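Local coordinates for protein PipY (Synechococcus elongatus, PDB 5NLC) that binds pyridoxal 5'-phosphate in a modified TIM barrel of fold type III and is probably involved in homeostasis of this cofactor, at residues R48-E51 against A52-K55; A126-P130 against A131-A135; L157-T160 against A161-Q165. All blocks are in the same frame, centred on the assembly; numbering follows the deposited sequence.

Contact 1: R48-E51 against A52-K55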
loop_
_atom_site.group_PDB
_atom_site.type_symbol
_atom_site.label_atom_id
_atom_site.label_comp_id
_atom_site.label_asym_id
_atom_site.label_seq_id
_atom_site.Cartn_x
_atom_site.Cartn_y
_atom_site.Cartn_z
ATOM N N ARG A 48 9.789 -5.982 -0.601
ATOM C CA ARG A 48 10.287 -6.934 -1.605
ATOM C C ARG A 48 9.601 -8.264 -1.475
ATOM O O ARG A 48 9.550 -8.825 -0.396
ATOM C CB ARG A 48 11.807 -7.141 -1.438
ATOM C CG ARG A 48 12.595 -5.972 -1.997
ATOM C CD ARG A 48 14.073 -5.957 -1.618
ATOM N NE ARG A 48 14.601 -4.594 -1.767
ATOM C CZ ARG A 48 15.784 -4.157 -1.324
ATOM N NH1 ARG A 48 16.647 -4.975 -0.711
ATOM N NH2 ARG A 48 16.113 -2.875 -1.506
ATOM N N VAL A 49 9.174 -8.826 -2.602
ATOM C CA VAL A 49 8.410 -10.074 -2.609
ATOM C C VAL A 49 9.169 -11.242 -1.926
ATOM O O VAL A 49 8.614 -11.905 -1.041
ATOM C CB VAL A 49 7.991 -10.463 -4.071
ATOM C CG1 VAL A 49 7.413 -11.855 -4.143
ATOM C CG2 VAL A 49 6.978 -9.491 -4.638
ATOM N N GLN A 50 10.430 -11.469 -2.328
ATOM C CA GLN A 50 11.211 -12.623 -1.816
ATOM C C GLN A 50 11.490 -12.575 -0.324
ATOM O O GLN A 50 11.347 -13.580 0.349
ATOM C CB GLN A 50 12.518 -12.807 -2.593
ATOM C CG GLN A 50 12.305 -13.202 -4.049
ATOM C CD GLN A 50 11.678 -14.603 -4.265
ATOM O OE1 GLN A 50 11.047 -14.832 -5.318
ATOM N NE2 GLN A 50 11.864 -15.548 -3.292
ATOM N N GLU A 51 11.814 -11.411 0.195
ATOM C CA GLU A 51 12.000 -11.241 1.632
ATOM C C GLU A 51 10.723 -11.547 2.402
ATOM O O GLU A 51 10.784 -12.201 3.454
ATOM C CB GLU A 51 12.507 -9.830 1.947
ATOM C CG GLU A 51 13.915 -9.589 1.417
ATOM C CD GLU A 51 14.299 -8.106 1.353
ATOM O OE1 GLU A 51 13.581 -7.214 1.908
ATOM O OE2 GLU A 51 15.360 -7.844 0.723
ATOM N N ALA A 52 9.563 -11.160 1.864
ATOM C CA ALA A 52 8.298 -11.524 2.483
ATOM C C ALA A 52 8.003 -13.018 2.490
ATOM O O ALA A 52 7.678 -13.556 3.532
ATOM C CB ALA A 52 7.135 -10.803 1.845
ATOM N N ILE A 53 8.099 -13.687 1.339
ATOM C CA ILE A 53 7.870 -15.140 1.244
ATOM C C ILE A 53 8.676 -15.876 2.288
ATOM O O ILE A 53 8.142 -16.729 3.022
ATOM C CB ILE A 53 8.280 -15.695 -0.142
ATOM C CG1 ILE A 53 7.309 -15.221 -1.207
ATOM C CG2 ILE A 53 8.334 -17.229 -0.189
ATOM C CD1 ILE A 53 7.826 -15.450 -2.612
ATOM N N ALA A 54 9.959 -15.535 2.384
ATOM C CA ALA A 54 10.837 -16.231 3.312
ATOM C C ALA A 54 10.265 -16.210 4.735
ATOM O O ALA A 54 10.304 -17.201 5.445
ATOM C CB ALA A 54 12.238 -15.627 3.292
ATOM N N LYS A 55 9.658 -15.105 5.110
ATOM C CA LYS A 55 9.267 -14.882 6.481
ATOM C C LYS A 55 7.863 -15.421 6.774
ATOM O O LYS A 55 7.522 -15.664 7.929
ATOM C CB LYS A 55 9.242 -13.381 6.684
ATOM C CG LYS A 55 9.775 -12.926 7.997
ATOM C CD LYS A 55 9.743 -11.413 8.052
ATOM C CE LYS A 55 10.930 -10.818 7.357
ATOM N NZ LYS A 55 10.973 -9.354 7.567
#
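Val49 and Ile53 meet one turn apart at the start of helix 49-56, the helical link of the beta-alpha-beta unit that runs from strand 43-46 to strand 66-69 in this modified TIM barrel. Arg48 holds the N-cap position, and its carbonyl O receives Ala52 N at 3.2 Å. Ile53 N follows with a straighter bond to Val49 O (3.0 Å, N-H...O angle 170°), and Ala54 N goes to Gln50 O. On the side toward helix 78-84, Val49 CG1 lies 3.9 Å from Ile53 CD1, two branched side chains crossing at a slant. Ile53 puts CG1 beside its own backbone N (chi1 -70°) and then runs extended, which carries CD1 back along the helix toward Val49. Both side chains also rest on Lys80, and Ile53 touches His84 as well. Gln50 runs alongside Ile53, with Gln50 NE2 4.1 Å from Ile53 CD1, after a bend at chi2; its OE1 accepts a hydrogen bond from Lys80. The methyl of Ala52 sits 3.4 Å from Val49 O and touches Phe85. Glu51 runs back toward Arg48, whose NH1 makes a salt bridge with Glu51 OE2 that includes a long, weak hydrogen bond of 3.5 Å. Lys55 lies one turn after Glu51, but its NZ goes to Glu46 and the carbonyl of His28, staying 6.6 Å from Glu51 OE1. Asn47, which binds pyridoxal phosphate in the holo protein though none is bound here, directly precedes Arg48. The side facing helix 78-84 thus combines the Val49-Ile53 contact with the Gln50-Lys80 bond, while the single weak bond between Arg48 and Glu51 probably adds less to the turn than the three backbone bonds.

Contact 2: A126-P130 against A131-A135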
loop_
_atom_site.group_PDB
_atom_site.type_symbol
_atom_site.label_atom_id
_atom_site.label_comp_id
_atom_site.label_asym_id
_atom_site.label_seq_id
_atom_site.Cartn_x
_atom_site.Cartn_y
_atom_site.Cartn_z
ATOM N N ALA A 126 8.876 4.785 -9.716
ATOM C CA ALA A 126 7.889 4.462 -10.760
ATOM C C ALA A 126 6.542 5.076 -10.407
ATOM O O ALA A 126 6.384 5.628 -9.346
ATOM C CB ALA A 126 7.734 2.947 -10.825
ATOM N N GLY A 127 5.550 4.923 -11.292
ATOM C CA GLY A 127 4.189 5.399 -11.027
ATOM C C GLY A 127 3.466 5.748 -12.289
ATOM O O GLY A 127 4.095 6.092 -13.304
ATOM N N TRP A 128 2.144 5.709 -12.228
ATOM C CA TRP A 128 1.332 5.997 -13.388
ATOM C C TRP A 128 1.475 7.482 -13.687
ATOM O O TRP A 128 1.476 8.301 -12.767
ATOM C CB TRP A 128 -0.153 5.766 -13.142
ATOM C CG TRP A 128 -0.732 4.399 -13.057
ATOM C CD1 TRP A 128 -0.722 3.551 -11.947
ATOM C CD2 TRP A 128 -1.488 3.741 -14.032
ATOM N NE1 TRP A 128 -1.411 2.418 -12.220
ATOM C CE2 TRP A 128 -1.918 2.510 -13.475
ATOM C CE3 TRP A 128 -1.917 4.085 -15.309
ATOM C CZ2 TRP A 128 -2.715 1.642 -14.152
ATOM C CZ3 TRP A 128 -2.691 3.207 -15.951
ATOM C CH2 TRP A 128 -3.062 1.998 -15.389
ATOM N N ASP A 129 1.497 7.827 -14.956
ATOM C CA ASP A 129 1.291 9.210 -15.371
ATOM C C ASP A 129 -0.232 9.502 -15.182
ATOM O O ASP A 129 -1.054 8.670 -15.600
ATOM C CB ASP A 129 1.704 9.362 -16.806
ATOM C CG ASP A 129 1.144 10.602 -17.434
ATOM O OD1 ASP A 129 1.748 11.653 -17.242
ATOM O OD2 ASP A 129 0.084 10.505 -18.114
ATOM N N PRO A 130 -0.612 10.586 -14.487
ATOM C CA PRO A 130 -2.074 10.845 -14.254
ATOM C C PRO A 130 -3.000 10.851 -15.439
ATOM O O PRO A 130 -4.167 10.384 -15.315
ATOM C CB PRO A 130 -2.134 12.216 -13.547
ATOM C CG PRO A 130 -0.741 12.454 -13.092
ATOM C CD PRO A 130 0.209 11.662 -13.937
ATOM N N ALA A 131 -2.516 11.372 -16.561
ATOM C CA ALA A 131 -3.298 11.360 -17.832
ATOM C C ALA A 131 -3.552 9.950 -18.371
ATOM O O ALA A 131 -4.683 9.570 -18.802
ATOM C CB ALA A 131 -2.574 12.199 -18.889
ATOM N N ASP A 132 -2.493 9.132 -18.309
ATOM C CA ASP A 132 -2.608 7.728 -18.695
ATOM C C ASP A 132 -3.579 7.004 -17.761
ATOM O O ASP A 132 -4.426 6.260 -18.226
ATOM C CB ASP A 132 -1.213 7.039 -18.744
ATOM C CG ASP A 132 -1.242 5.594 -19.321
ATOM O OD1 ASP A 132 -2.032 5.247 -20.281
ATOM O OD2 ASP A 132 -0.411 4.768 -18.800
ATOM N N LEU A 133 -3.457 7.222 -16.453
ATOM C CA LEU A 133 -4.386 6.587 -15.510
ATOM C C LEU A 133 -5.841 6.975 -15.828
ATOM O O LEU A 133 -6.692 6.133 -15.926
ATOM C CB LEU A 133 -4.074 6.938 -14.045
ATOM C CG LEU A 133 -4.989 6.328 -12.973
ATOM C CD1 LEU A 133 -5.224 4.814 -13.121
ATOM C CD2 LEU A 133 -4.427 6.710 -11.598
ATOM N N ARG A 134 -6.104 8.240 -16.070
ATOM C CA ARG A 134 -7.484 8.648 -16.378
ATOM C C ARG A 134 -7.975 8.001 -17.684
ATOM O O ARG A 134 -9.101 7.546 -17.785
ATOM C CB ARG A 134 -7.559 10.176 -16.508
ATOM C CG ARG A 134 -8.977 10.702 -16.698
ATOM C CD ARG A 134 -8.929 12.210 -17.039
ATOM N NE ARG A 134 -8.657 13.038 -15.865
ATOM C CZ ARG A 134 -9.617 13.476 -15.008
ATOM N NH1 ARG A 134 -10.912 13.140 -15.159
ATOM N NH2 ARG A 134 -9.301 14.266 -13.980
ATOM N N ALA A 135 -7.111 7.939 -18.686
ATOM C CA ALA A 135 -7.466 7.349 -19.952
ATOM C C ALA A 135 -7.738 5.874 -19.882
ATOM O O ALA A 135 -8.487 5.342 -20.713
ATOM C CB ALA A 135 -6.389 7.591 -20.995
HETATM O O HOH W 1 1.512 5.578 -16.966
#
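Leu133 lays its CD1 methyl over the middle of the Trp128 six-membered ring, 3.9 Å from the centroid and only 5° off the ring normal, a CH-pi contact at the buried side of the turn. Leu133 earns that place with CG anti to its backbone N, while its CB and CA come up against the benzo part of the indole, CA 3.5 Å from Trp128 CE3. Tryptophan and leucine cross at about a right angle. Around them the packing closes in: Leu115 of strand 112-116 touches both side chains, as does Leu140 further along helix 130-141, and Trp128 NE1 makes a weak hydrogen bond to Val91 O. Shrinking Trp128 to an alanine would probably open a gap under Leu133, leaving its CD1 without the ring face and Val91 O without the indole N-H. This is the start of helix 130-141, which follows strand 112-116 in the barrel, and Asp129 is its N-cap. The cap faces the looser, more exposed side. Asp129 OD2 accepts from Asp132 N at 2.9 Å, the N-H arriving on the anti side of the carboxylate and 20° out of its plane. Pro130 fills the first helical position, and the carbonyl O of Asp129 meanwhile takes Leu133 N at 2.9 Å. Asp132 OD2 comes obliquely to the indole, 3.9 Å from Trp128 CE3, with the ring and carboxylate planes 46° apart. A water ties this outer side together, accepting from Asp129 N and donating to Asp132 OD2 at 2.8 Å. The two carboxylates stay apart, OD2 of Asp129 to OD2 of Asp132 being 5.8 Å, and the positive end of the helix dipole would probably offset part of their mutual repulsion.

Contact 3: L157-T160 against A161-Q165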
loop_
_atom_site.group_PDB
_atom_site.type_symbol
_atom_site.label_atom_id
_atom_site.label_comp_id
_atom_site.label_asym_id
_atom_site.label_seq_id
_atom_site.Cartn_x
_atom_site.Cartn_y
_atom_site.Cartn_z
ATOM N N LEU A 157 12.133 11.720 -2.678
ATOM C CA LEU A 157 13.014 11.927 -1.514
ATOM C C LEU A 157 13.440 13.382 -1.560
ATOM O O LEU A 157 13.650 13.949 -2.664
ATOM C CB LEU A 157 14.214 10.968 -1.501
ATOM C CG LEU A 157 13.871 9.463 -1.555
ATOM C CD1 LEU A 157 15.146 8.592 -1.574
ATOM C CD2 LEU A 157 12.926 9.047 -0.428
ATOM N N GLY A 158 13.470 14.016 -0.392
ATOM C CA GLY A 158 13.935 15.392 -0.287
ATOM C C GLY A 158 12.884 16.461 -0.569
ATOM O O GLY A 158 13.182 17.636 -0.450
ATOM N N LEU A 159 11.662 16.078 -0.928
ATOM C CA LEU A 159 10.543 17.024 -0.999
ATOM C C LEU A 159 10.387 17.814 0.351
ATOM O O LEU A 159 10.507 17.245 1.445
ATOM C CB LEU A 159 9.253 16.225 -1.274
ATOM C CG LEU A 159 8.236 16.912 -2.143
ATOM C CD1 LEU A 159 8.811 17.218 -3.515
ATOM C CD2 LEU A 159 6.949 16.122 -2.210
ATOM N N THR A 160 10.109 19.103 0.284
ATOM C CA THR A 160 9.840 19.879 1.520
ATOM C C THR A 160 8.551 19.436 2.213
ATOM O O THR A 160 7.712 18.812 1.628
ATOM C CB THR A 160 9.787 21.386 1.262
ATOM O OG1 THR A 160 8.581 21.745 0.566
ATOM C CG2 THR A 160 11.043 21.820 0.469
ATOM N N ALA A 161 8.403 19.753 3.498
ATOM C CA ALA A 161 7.174 19.486 4.222
ATOM C C ALA A 161 6.000 20.168 3.505
ATOM O O ALA A 161 4.966 19.550 3.297
ATOM C CB ALA A 161 7.282 19.938 5.720
ATOM N N ALA A 162 6.189 21.418 3.066
ATOM C CA ALA A 162 5.118 22.133 2.359
ATOM C C ALA A 162 4.718 21.463 1.055
ATOM O O ALA A 162 3.522 21.281 0.772
ATOM C CB ALA A 162 5.500 23.607 2.160
ATOM N N GLU A 163 5.707 21.055 0.296
ATOM C CA GLU A 163 5.497 20.418 -0.992
ATOM C C GLU A 163 4.828 19.036 -0.757
ATOM O O GLU A 163 3.994 18.587 -1.566
ATOM C CB GLU A 163 6.810 20.260 -1.737
ATOM C CG GLU A 163 7.351 21.499 -2.388
ATOM C CD GLU A 163 8.835 21.402 -2.767
ATOM O OE1 GLU A 163 9.612 20.498 -2.318
ATOM O OE2 GLU A 163 9.278 22.328 -3.471
ATOM N N THR A 164 5.166 18.365 0.354
ATOM C CA THR A 164 4.534 17.107 0.698
ATOM C C THR A 164 3.069 17.272 1.080
ATOM O O THR A 164 2.200 16.493 0.658
ATOM C CB THR A 164 5.307 16.395 1.823
ATOM O OG1 THR A 164 6.642 16.213 1.358
ATOM C CG2 THR A 164 4.627 15.093 2.192
ATOM N N GLN A 165 2.785 18.228 1.902
ATOM C CA GLN A 165 1.381 18.535 2.238
ATOM C C GLN A 165 0.546 18.759 0.978
ATOM O O GLN A 165 -0.559 18.189 0.830
ATOM C CB GLN A 165 1.321 19.810 3.090
ATOM C CG GLN A 165 -0.129 20.114 3.457
ATOM C CD GLN A 165 -0.247 21.374 4.174
ATOM O OE1 GLN A 165 0.044 22.435 3.579
ATOM N NE2 GLN A 165 -0.665 21.324 5.476
#
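The carboxylate of Glu163 folds back over Thr160, and OE1 takes Thr160 N at 3.0 Å; the N-H comes in on the anti side of the carboxylate, 29° out of its plane, and the bond is nearly straight. Thr160 CG2 lies beside the same oxygen, 3.4 Å from Glu163 OE1, and Leu159 CD1 reaches it at 3.6 Å. The other flat group is the peptide carbonyl of Thr160. Its O is gripped from opposite faces: Thr164 N approaches one of them at 2.9 Å, and the hydroxyl OG1 of Thr164 donates from the other at 2.8 Å, standing 36° out of the carbonyl plane. Glu163 N, for its part, donates to Thr160 OG1 at 3.0 Å. That reciprocal pair, the threonine hydroxyl taking Glu163 N and the glutamate taking Thr160 N, is a capping box, with Thr160 as N-cap of helix 161-181, the helix that follows strand 147-152. The hydroxyl can serve because it stands between the backbone N and the carbonyl carbon (chi1 73°), turned in over the first helical turn. Glu163 keeps CG beside its own backbone N and runs extended from there, which sets its carboxylate against the N-cap. Leu159 packs obliquely against the box, CG against Glu163 CB and CD2 against Thr164 OG1, and touches Leu120 beyond it. Thr164 is buried, leaning on Ala155 and Asp197, whereas Thr160 and Glu163 lie at the surface.

How the contacts relate
All three contacts take in the first turn of a barrel helix, but on different helices: 49-56, 130-141 and 161-181. They do not touch one another; the centres of contacts 2 and 3 are about 21 Å apart, and contact 1 lies about 28 and 30 Å from them. Contacts 1 and 2 are partly buried, with apolar side chains packed on helix 78-84 in contact 1 and around the Trp128 ring in contact 2, while contact 3 sits at the surface and relies mostly on hydrogen bonds. Backbone bonds occur in all three; contacts 2 and 3 add side-chain capping, by aspartate and by threonine. Helix 161-181 itself packs on Pro130, Leu133 and Arg134 of contact 2.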